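Local coordinates for protein sulfite reductase [ferredoxin] (Mycobacterium tuberculosis, PDB 1ZJ8) that catalyses the six-electron reduction of sulfite to sulfide with electrons from ferredoxin, using a siroheme and a [4Fe-4S] cluster, at residues A[116-121]-A[374-379]; A[122-127]-A[142-147]; A[366-371]-A[410-415]. All coordinates share one frame; numbering follows the deposited sequence.

Interaction 1: residues A[116-121]-A[374-379]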
loop_
_atom_site.group_PDB
_atom_site.type_symbol
_atom_site.label_atom_id
_atom_site.label_comp_id
_atom_site.label_asym_id
_atom_site.label_seq_id
_atom_site.Cartn_x
_atom_site.Cartn_y
_atom_site.Cartn_z
ATOM N N LEU A 116 5.794 13.092 8.084
ATOM C CA LEU A 116 6.864 13.027 9.087
ATOM C C LEU A 116 7.643 14.332 9.186
ATOM O O LEU A 116 7.701 15.089 8.228
ATOM C CB LEU A 116 7.873 11.938 8.738
ATOM C CG LEU A 116 7.361 10.533 8.414
ATOM C CD1 LEU A 116 8.483 9.663 7.856
ATOM C CD2 LEU A 116 6.718 9.877 9.656
ATOM N N SER A 117 8.246 14.579 10.349
ATOM C CA SER A 117 9.145 15.712 10.531
ATOM C C SER A 117 10.536 15.293 10.091
ATOM O O SER A 117 10.770 14.129 9.803
ATOM C CB SER A 117 9.177 16.170 11.994
ATOM O OG SER A 117 9.783 15.206 12.851
ATOM N N ALA A 118 11.461 16.235 10.050
ATOM C CA ALA A 118 12.832 15.893 9.732
ATOM C C ALA A 118 13.415 15.033 10.842
ATOM O O ALA A 118 14.103 14.059 10.576
ATOM C CB ALA A 118 13.651 17.150 9.547
ATOM N N ALA A 119 13.121 15.392 12.092
ATOM C CA ALA A 119 13.574 14.631 13.269
ATOM C C ALA A 119 13.084 13.180 13.247
ATOM O O ALA A 119 13.856 12.262 13.554
ATOM C CB ALA A 119 13.120 15.318 14.548
ATOM N N ALA A 120 11.816 12.984 12.886
ATOM C CA ALA A 120 11.237 11.657 12.831
ATOM C C ALA A 120 11.893 10.831 11.728
ATOM O O ALA A 120 12.120 9.632 11.902
ATOM C CB ALA A 120 9.719 11.742 12.619
ATOM N N LEU A 121 12.187 11.472 10.599
ATOM C CA LEU A 121 12.833 10.813 9.467
ATOM C C LEU A 121 14.266 10.385 9.829
ATOM O O LEU A 121 14.726 9.310 9.421
ATOM C CB LEU A 121 12.845 11.742 8.255
ATOM C CG LEU A 121 13.320 11.078 6.946
ATOM C CD1 LEU A 121 12.219 10.191 6.376
ATOM C CD2 LEU A 121 13.820 12.098 5.901
ATOM N N ASP A 374 19.328 15.297 6.645
ATOM C CA ASP A 374 20.338 16.380 6.666
ATOM C C ASP A 374 20.201 17.334 5.483
ATOM O O ASP A 374 20.443 18.549 5.612
ATOM C CB ASP A 374 21.759 15.796 6.757
ATOM C CG ASP A 374 21.964 14.993 8.042
ATOM O OD1 ASP A 374 21.465 15.455 9.095
ATOM O OD2 ASP A 374 22.567 13.889 8.003
ATOM N N LEU A 375 19.802 16.778 4.336
ATOM C CA LEU A 375 19.459 17.591 3.170
ATOM C C LEU A 375 18.254 18.480 3.481
ATOM O O LEU A 375 18.236 19.662 3.116
ATOM C CB LEU A 375 19.143 16.708 1.966
ATOM C CG LEU A 375 20.331 16.019 1.296
ATOM C CD1 LEU A 375 19.846 15.033 0.245
ATOM C CD2 LEU A 375 21.272 17.042 0.681
ATOM N N MET A 376 17.259 17.924 4.163
ATOM C CA MET A 376 16.123 18.714 4.587
ATOM C C MET A 376 16.548 19.898 5.473
ATOM O O MET A 376 16.064 21.024 5.299
ATOM C CB MET A 376 15.122 17.826 5.310
ATOM C CG MET A 376 14.325 16.946 4.363
ATOM S SD MET A 376 13.183 15.797 5.170
ATOM C CE MET A 376 12.094 16.944 6.014
ATOM N N ALA A 377 17.460 19.645 6.411
ATOM C CA ALA A 377 17.945 20.703 7.311
ATOM C C ALA A 377 18.672 21.763 6.520
ATOM O O ALA A 377 18.397 22.944 6.702
ATOM C CB ALA A 377 18.842 20.166 8.372
ATOM N N ARG A 378 19.594 21.357 5.637
ATOM C CA ARG A 378 20.237 22.318 4.710
ATOM C C ARG A 378 19.233 23.185 3.936
ATOM O O ARG A 378 19.530 24.299 3.581
ATOM C CB ARG A 378 21.149 21.600 3.697
ATOM C CG ARG A 378 22.634 21.766 3.969
ATOM C CD ARG A 378 23.531 21.172 2.876
ATOM N NE ARG A 378 24.841 21.863 2.827
ATOM C CZ ARG A 378 25.198 22.815 1.936
ATOM N NH1 ARG A 378 24.363 23.227 0.961
ATOM N NH2 ARG A 378 26.417 23.359 2.006
ATOM N N ALA A 379 18.053 22.661 3.655
ATOM C CA ALA A 379 17.076 23.376 2.855
ATOM C C ALA A 379 16.021 24.084 3.716
ATOM O O ALA A 379 15.153 24.797 3.192
ATOM C CB ALA A 379 16.400 22.402 1.884
#

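Interaction 2: residues A[122-127]-A[142-147]. With SRM (siroheme), chain E.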
loop_
_atom_site.group_PDB
_atom_site.type_symbol
_atom_site.label_atom_id
_atom_site.label_comp_id
_atom_site.label_asym_id
_atom_site.label_seq_id
_atom_site.Cartn_x
_atom_site.Cartn_y
_atom_site.Cartn_z
ATOM N N ARG A 122 14.955 11.216 10.611
ATOM C CA ARG A 122 16.280 10.878 11.122
ATOM C C ARG A 122 16.269 9.669 12.067
ATOM O O ARG A 122 17.155 8.798 11.996
ATOM C CB ARG A 122 16.874 12.076 11.831
ATOM C CG ARG A 122 18.283 11.834 12.311
ATOM C CD ARG A 122 18.782 13.011 13.104
ATOM N NE ARG A 122 18.488 14.281 12.445
ATOM C CZ ARG A 122 19.150 14.743 11.391
ATOM N NH1 ARG A 122 20.155 14.035 10.855
ATOM N NH2 ARG A 122 18.807 15.919 10.862
ATOM N N THR A 123 15.272 9.629 12.949
ATOM C CA THR A 123 15.101 8.526 13.884
ATOM C C THR A 123 14.899 7.226 13.094
ATOM O O THR A 123 15.621 6.258 13.297
ATOM C CB THR A 123 13.904 8.811 14.840
ATOM O OG1 THR A 123 14.132 10.045 15.555
ATOM C CG2 THR A 123 13.667 7.632 15.832
ATOM N N LEU A 124 13.947 7.235 12.167
ATOM C CA LEU A 124 13.758 6.127 11.244
ATOM C C LEU A 124 15.072 5.664 10.619
ATOM O O LEU A 124 15.316 4.469 10.471
ATOM C CB LEU A 124 12.797 6.544 10.136
ATOM C CG LEU A 124 11.323 6.242 10.391
ATOM C CD1 LEU A 124 10.976 6.092 11.882
ATOM C CD2 LEU A 124 10.452 7.333 9.750
ATOM N N GLY A 125 15.914 6.618 10.257
ATOM C CA GLY A 125 17.162 6.301 9.592
ATOM C C GLY A 125 18.123 5.573 10.497
ATOM O O GLY A 125 18.768 4.610 10.087
ATOM N N GLN A 126 18.206 6.046 11.736
ATOM C CA GLN A 126 19.122 5.495 12.731
ATOM C C GLN A 126 18.690 4.138 13.271
ATOM O O GLN A 126 19.530 3.252 13.440
ATOM C CB GLN A 126 19.261 6.486 13.860
ATOM C CG GLN A 126 19.937 7.766 13.400
ATOM C CD GLN A 126 19.749 8.912 14.351
ATOM O OE1 GLN A 126 18.987 8.822 15.324
ATOM N NE2 GLN A 126 20.448 10.013 14.078
ATOM N N ILE A 127 17.388 3.981 13.529
ATOM C CA ILE A 127 16.810 2.684 13.855
ATOM C C ILE A 127 17.278 1.661 12.810
ATOM O O ILE A 127 17.769 0.592 13.181
ATOM C CB ILE A 127 15.228 2.692 13.889
ATOM C CG1 ILE A 127 14.624 3.745 14.851
ATOM C CG2 ILE A 127 14.687 1.353 14.292
ATOM C CD1 ILE A 127 15.433 4.079 16.070
ATOM N N GLN A 142 2.413 4.268 2.292
ATOM C CA GLN A 142 3.084 5.414 2.959
ATOM C C GLN A 142 3.828 5.049 4.259
ATOM O O GLN A 142 4.256 5.939 4.991
ATOM C CB GLN A 142 2.121 6.597 3.163
ATOM C CG GLN A 142 1.351 6.996 1.897
ATOM C CD GLN A 142 0.421 8.205 2.104
ATOM O OE1 GLN A 142 -0.803 8.050 2.286
ATOM N NE2 GLN A 142 1.000 9.415 2.055
ATOM N N ASN A 143 4.020 3.749 4.501
ATOM C CA ASN A 143 4.864 3.250 5.599
ATOM C C ASN A 143 6.334 2.936 5.206
ATOM O O ASN A 143 6.690 2.848 4.028
ATOM C CB ASN A 143 4.232 1.982 6.178
ATOM C CG ASN A 143 2.886 2.248 6.830
ATOM O OD1 ASN A 143 2.644 3.349 7.332
ATOM N ND2 ASN A 143 2.003 1.237 6.829
ATOM N N VAL A 144 7.180 2.788 6.217
ATOM C CA VAL A 144 8.457 2.123 6.049
ATOM C C VAL A 144 8.389 0.800 6.744
ATOM O O VAL A 144 7.688 0.656 7.742
ATOM C CB VAL A 144 9.638 2.862 6.664
ATOM C CG1 VAL A 144 10.033 4.009 5.791
ATOM C CG2 VAL A 144 9.310 3.330 8.054
ATOM N N GLN A 145 9.135 -0.155 6.205
ATOM C CA GLN A 145 9.275 -1.460 6.797
ATOM C C GLN A 145 10.727 -1.784 6.989
ATOM O O GLN A 145 11.557 -1.529 6.090
ATOM C CB GLN A 145 8.675 -2.515 5.888
ATOM C CG GLN A 145 7.191 -2.455 5.796
ATOM C CD GLN A 145 6.619 -3.700 5.180
ATOM O OE1 GLN A 145 5.452 -3.984 5.346
ATOM N NE2 GLN A 145 7.444 -4.461 4.469
ATOM N N TYR A 146 11.022 -2.356 8.156
ATOM C CA TYR A 146 12.369 -2.802 8.520
ATOM C C TYR A 146 12.412 -4.312 8.370
ATOM O O TYR A 146 11.367 -4.943 8.414
ATOM C CB TYR A 146 12.639 -2.465 9.979
ATOM C CG TYR A 146 12.674 -0.991 10.357
ATOM C CD1 TYR A 146 13.636 -0.138 9.832
ATOM C CD2 TYR A 146 11.783 -0.469 11.297
ATOM C CE1 TYR A 146 13.707 1.216 10.220
ATOM C CE2 TYR A 146 11.836 0.888 11.698
ATOM C CZ TYR A 146 12.809 1.727 11.154
ATOM O OH TYR A 146 12.902 3.070 11.515
ATOM N N HIS A 147 13.590 -4.897 8.170
ATOM C CA HIS A 147 13.740 -6.367 8.225
ATOM C C HIS A 147 14.958 -6.755 9.074
ATOM O O HIS A 147 15.678 -5.876 9.562
ATOM C CB HIS A 147 13.851 -6.955 6.824
ATOM C CG HIS A 147 12.546 -7.076 6.112
ATOM N ND1 HIS A 147 12.189 -6.256 5.067
ATOM C CD2 HIS A 147 11.519 -7.940 6.277
ATOM C CE1 HIS A 147 10.997 -6.606 4.618
ATOM N NE2 HIS A 147 10.565 -7.624 5.338
HETATM FE FE SRM E . 0.175 -6.629 1.831
HETATM C CHA SRM E . 0.221 -9.742 3.238
HETATM C CHB SRM E . 3.523 -6.636 1.741
HETATM C CHC SRM E . 0.124 -3.645 0.535
HETATM C CHD SRM E . -2.629 -7.492 0.006
HETATM N NA SRM E . 1.588 -7.843 2.558
HETATM C C1A SRM E . 1.428 -9.012 3.217
HETATM C C2A SRM E . 2.660 -9.477 3.931
HETATM C CMA SRM E . 2.582 -9.081 5.373
HETATM C CDA SRM E . 2.944 -10.936 3.710
HETATM C CEA SRM E . 2.641 -11.923 4.793
HETATM O O3A SRM E . 1.470 -12.061 5.159
HETATM O O4A SRM E . 3.544 -12.587 5.322
HETATM C C3A SRM E . 3.700 -8.689 3.209
HETATM C CAA SRM E . 4.802 -8.178 4.074
HETATM C CBA SRM E . 5.827 -9.280 4.018
HETATM C CCA SRM E . 7.210 -8.728 4.137
HETATM O O1A SRM E . 7.491 -7.666 3.540
HETATM O O2A SRM E . 8.038 -9.341 4.853
HETATM C C4A SRM E . 2.911 -7.657 2.479
HETATM N NB SRM E . 1.582 -5.329 1.390
HETATM C C1B SRM E . 2.912 -5.423 1.435
HETATM C C2B SRM E . 3.652 -4.144 1.157
HETATM C CMB SRM E . 4.860 -3.924 2.023
HETATM C CDB SRM E . 4.099 -4.191 -0.265
HETATM C CEB SRM E . 4.875 -3.039 -0.797
HETATM O O3B SRM E . 6.079 -3.132 -1.119
HETATM O O4B SRM E . 4.274 -1.969 -0.900
HETATM C C3B SRM E . 2.517 -3.160 1.348
HETATM C CAB SRM E . 2.398 -2.746 2.791
HETATM C CBB SRM E . 1.745 -1.405 2.938
HETATM C CCB SRM E . 1.435 -1.133 4.382
HETATM O O1B SRM E . 2.137 -0.373 5.044
HETATM O O2B SRM E . 0.459 -1.637 4.928
HETATM C C4B SRM E . 1.340 -4.058 1.083
HETATM N NC SRM E . -0.919 -5.804 0.468
HETATM C C1C SRM E . -0.919 -4.487 0.179
HETATM C C2C SRM E . -1.828 -4.134 -0.809
HETATM C CDC SRM E . -1.952 -2.862 -1.580
HETATM C CEC SRM E . -2.742 -1.723 -1.064
HETATM O O3C SRM E . -3.171 -1.739 0.112
HETATM O O4C SRM E . -2.945 -0.803 -1.869
HETATM C C3C SRM E . -2.560 -5.272 -0.970
HETATM C CAC SRM E . -3.678 -5.279 -1.961
HETATM C CBC SRM E . -4.941 -4.488 -1.694
HETATM C CCC SRM E . -5.819 -5.276 -0.738
HETATM O O1C SRM E . -5.489 -5.410 0.472
HETATM O O2C SRM E . -6.857 -5.798 -1.221
HETATM C C4C SRM E . -2.043 -6.241 -0.149
HETATM N ND SRM E . -1.156 -8.153 1.916
HETATM C C1D SRM E . -2.077 -8.362 0.963
HETATM C C2D SRM E . -2.483 -9.709 1.010
HETATM C CAD SRM E . -3.866 -10.165 0.578
HETATM C CBD SRM E . -4.951 -10.237 1.607
HETATM C CCD SRM E . -6.381 -10.548 1.272
HETATM O O1D SRM E . -7.219 -9.640 1.473
HETATM O O2D SRM E . -6.717 -11.670 0.806
HETATM C C3D SRM E . -1.764 -10.301 2.035
HETATM C CDD SRM E . -2.156 -11.565 2.750
HETATM C CED SRM E . -3.246 -11.616 3.797
HETATM O O3D SRM E . -3.710 -10.587 4.291
HETATM O O4D SRM E . -3.708 -12.697 4.190
HETATM C C4D SRM E . -0.949 -9.326 2.588
#

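Interaction 3: residues A[366-371]-A[410-415]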
loop_
_atom_site.group_PDB
_atom_site.type_symbol
_atom_site.label_atom_id
_atom_site.label_comp_id
_atom_site.label_asym_id
_atom_site.label_seq_id
_atom_site.Cartn_x
_atom_site.Cartn_y
_atom_site.Cartn_z
ATOM N N GLY A 366 18.686 2.934 5.862
ATOM C CA GLY A 366 18.888 3.777 7.035
ATOM C C GLY A 366 19.769 4.928 6.638
ATOM O O GLY A 366 19.383 6.080 6.800
ATOM N N THR A 367 20.938 4.605 6.087
ATOM C CA THR A 367 21.901 5.612 5.636
ATOM C C THR A 367 21.263 6.639 4.742
ATOM O O THR A 367 21.614 7.828 4.831
ATOM C CB THR A 367 23.049 4.997 4.821
ATOM O OG1 THR A 367 23.746 4.065 5.645
ATOM C CG2 THR A 367 24.031 6.065 4.333
ATOM N N ILE A 368 20.360 6.196 3.860
ATOM C CA ILE A 368 19.724 7.122 2.926
ATOM C C ILE A 368 18.709 8.025 3.625
ATOM O O ILE A 368 18.697 9.243 3.404
ATOM C CB ILE A 368 19.087 6.404 1.734
ATOM C CG1 ILE A 368 20.192 5.988 0.765
ATOM C CG2 ILE A 368 18.092 7.335 1.003
ATOM C CD1 ILE A 368 19.714 5.137 -0.376
ATOM N N LEU A 369 17.860 7.432 4.460
ATOM C CA LEU A 369 16.848 8.207 5.173
ATOM C C LEU A 369 17.516 9.278 6.037
ATOM O O LEU A 369 17.025 10.417 6.150
ATOM C CB LEU A 369 15.969 7.286 6.048
ATOM C CG LEU A 369 15.023 6.332 5.307
ATOM C CD1 LEU A 369 14.344 5.346 6.257
ATOM C CD2 LEU A 369 13.958 7.106 4.559
ATOM N N THR A 370 18.641 8.912 6.644
ATOM C CA THR A 370 19.344 9.850 7.499
ATOM C C THR A 370 19.952 10.912 6.612
ATOM O O THR A 370 19.892 12.101 6.930
ATOM C CB THR A 370 20.357 9.157 8.429
ATOM O OG1 THR A 370 19.673 8.125 9.145
ATOM C CG2 THR A 370 20.931 10.138 9.466
ATOM N N ALA A 371 20.484 10.487 5.471
ATOM C CA ALA A 371 21.077 11.425 4.509
ATOM C C ALA A 371 20.074 12.495 4.046
ATOM O O ALA A 371 20.433 13.684 3.919
ATOM C CB ALA A 371 21.633 10.664 3.329
ATOM N N ASP A 410 19.858 13.334 -5.991
ATOM C CA ASP A 410 20.432 12.526 -7.088
ATOM C C ASP A 410 21.647 11.720 -6.622
ATOM O O ASP A 410 21.760 10.545 -6.907
ATOM C CB ASP A 410 20.865 13.414 -8.288
ATOM C CG ASP A 410 19.724 13.715 -9.267
ATOM O OD1 ASP A 410 18.700 12.983 -9.293
ATOM O OD2 ASP A 410 19.870 14.698 -10.037
ATOM N N ALA A 411 22.561 12.374 -5.912
ATOM C CA ALA A 411 23.752 11.697 -5.430
ATOM C C ALA A 411 23.424 10.491 -4.520
ATOM O O ALA A 411 24.233 9.579 -4.408
ATOM C CB ALA A 411 24.640 12.663 -4.742
ATOM N N LEU A 412 22.251 10.488 -3.881
ATOM C CA LEU A 412 21.762 9.314 -3.136
ATOM C C LEU A 412 20.920 8.356 -3.984
ATOM O O LEU A 412 20.412 7.373 -3.470
ATOM C CB LEU A 412 20.897 9.748 -1.964
ATOM C CG LEU A 412 21.556 10.572 -0.874
ATOM C CD1 LEU A 412 20.482 11.351 -0.156
ATOM C CD2 LEU A 412 22.288 9.669 0.076
ATOM N N GLY A 413 20.733 8.653 -5.267
ATOM C CA GLY A 413 19.924 7.801 -6.156
ATOM C C GLY A 413 18.428 8.036 -6.064
ATOM O O GLY A 413 17.627 7.179 -6.451
ATOM N N LEU A 414 18.038 9.199 -5.553
ATOM C CA LEU A 414 16.625 9.579 -5.490
ATOM C C LEU A 414 16.338 10.683 -6.512
ATOM O O LEU A 414 16.570 11.866 -6.258
ATOM C CB LEU A 414 16.267 10.018 -4.076
ATOM C CG LEU A 414 16.383 8.933 -3.009
ATOM C CD1 LEU A 414 16.345 9.524 -1.591
ATOM C CD2 LEU A 414 15.272 7.925 -3.183
ATOM N N GLN A 415 15.813 10.274 -7.668
ATOM C CA GLN A 415 15.712 11.150 -8.842
ATOM C C GLN A 415 14.397 11.860 -8.841
ATOM O O GLN A 415 13.375 11.226 -8.663
ATOM C CB GLN A 415 15.852 10.329 -10.128
ATOM C CG GLN A 415 17.039 9.373 -10.098
ATOM C CD GLN A 415 17.300 8.647 -11.412
ATOM O OE1 GLN A 415 16.426 8.543 -12.291
ATOM N NE2 GLN A 415 18.518 8.127 -11.546
#

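Interaction 1: residues A[116-121]-A[374-379]
Met376 reaches out of helix 366-379 and places the end of its side chain on Ala118 and Leu121, in the first turn of helix 118-131. Its chain leaves the backbone with CG anti to the carbonyl carbon and runs straight through chi2, then bends at chi3 (62°). The bend splits the contact in two: SD lies 3.8 Å from Leu121 CD2, while the terminal CE swings to the methyl of Ala118, with Met376 CE and Ala118 CB 3.9 Å apart. Leu121 meets the methionine crosswise, the two side chains lying at about a right angle. With CG set anti to its own backbone N (chi1 -172°), Leu121 offers a single methyl, CD2, to the sulfur. A long, flexible methionine suits a place opposite a small alanine, because even the nearest CA atoms, those of Ala118 and Met376, stand 6.7 Å apart.

The two helices come from the two ferredoxin-like half domains of the nitrite and sulfite reductase family, and this contact pairs one helix from each. Strand 384-386 of the second half covers the same apolar patch: Ile384 touches both Leu121 and Met376, and Leu116 bonds to it through the backbone. Just before the helix, Ser117 is the N-cap. Its OG accepts from Ala120 N at 3.0 Å with an N-H...O angle of 158°, so a short hydroxyl side chain satisfies an amide that the first turn cannot. Ala118 N is taken by Asp382 OD1, from the loop between helix 366-379 and strand 384-386. At the polar margin, Asp374 turns its carboxylate toward Arg122 and forms a salt bridge between the same two helices.

Interaction 2: residues A[122-127]-A[142-147]
One wall of the siroheme pocket is the strand bearing Asn143, Gln145 and His147, and on its other side Val144 and Tyr146 pack against helix 118-131. Helix and strand run nearly parallel, at 17°, with short-segment axes 10.4 Å apart at closest approach. Tyr146 spans most of that gap. Its ring, leaving the strand with CG anti to the carbonyl carbon (chi1 -64°), brings OH to Leu124 O at 3.0 Å; the oxygen sits at the ring edge, and the hydroxyl donates to a lone pair in the carbonyl plane. Leu124 CD1 and Ile127 CB border the hydroxyl, and Ile127 CG2 lies 3.7 Å from Tyr146 CZ. Leu124 CG touches Val144 CG2 at 4.2 Å.

Toward the cofactor, His147 NE2 donates to siroheme O2A at 3.1 Å and a nearly straight 170°, with O2A at the edge of the imidazole, while Phe433 stacks on the His147 ring. Gln145, extended beyond CG, gives a weak bond from NE2 to O1A of the same carboxylate. Asn143 ND2 lies beside O1B of another siroheme carboxylate, so close that the details of a bond there are doubtful.

Tyrosine thus suits a place where an aromatic ring must fill an apolar space yet deliver one donor to a buried helix carbonyl, while on the other side the side-chain N-H groups of Gln145 and His147 would hold and solvate a siroheme carboxylate.

Interaction 3: residues A[366-371]-A[410-415]
Helix 366-379 passes the C-terminal end of helix 399-411 with Ile368 and Leu412 as the nearest pair, their CA atoms 6.8 Å apart, and the second helix ends there in a Schellman motif. Leu412 has the largest share of the contact. Its forked end embraces the methyl of Ala371, CD2 standing 3.5 Å and CD1 3.7 Å from Ala371 CB; chi1 of -63°, with CG anti to the carbonyl carbon, holds that fork toward the helix. Ile368, one turn before Ala371, splits its branches between two partners. CG2, anti to the backbone N, meets Leu414 CD1 at 3.8 Å, and Ile368 CD1 comes to 3.9 Å from Leu412 O. CG1 of Ile368 is a looser neighbour of Leu412 CD2.

Gly413 separates the two leucines. Its positive phi (82°), easily adopted by glycine, turns the chain out of the helix, so that Leu412 and Leu414 both point their side chains at helix 366-379. Leu414 is buried further in by Val364 and Val372. Within helix 366-379, Thr370 OG1 donates to Gly366 O from above the carbonyl plane, and the same oxygen also accepts Thr370 N; a threonine can thereby fold its hydroxyl back onto its own helix. Thr367 OG1 bonds to Asp134.

No hydrogen bond or charge pair crosses between 366-371 and 410-415. The interface is apolar: Leu412 fits round the Ala371 methyl and Leu414 meets a branch of Ile368, which suggests that shape and apolar burial, more than polar direction, fix how the helix end lies on its neighbour.

In the fold
From the N terminus, residues 116-121, the end of a short strand and the first turn of helix 118-131, open interaction 1, and the next turn opens interaction 2. Interaction 2 closes first, a short loop through strand 135-138 back to strand 144-149, wholly within the longer loop of interaction 1. Before that loop closes at 374-379, segment 366-371, earlier on helix 366-379, opens interaction 3, which closes at 410-415; interactions 1 and 3 cross, while 2 and 3 follow in series. Gly125, lacking a side chain, lets Leu369 and Thr370 come close, and Leu375 touches Leu412. Together the contacts join the siroheme-side sheet, the paired helices of the two half domains and the end of helix 399-411.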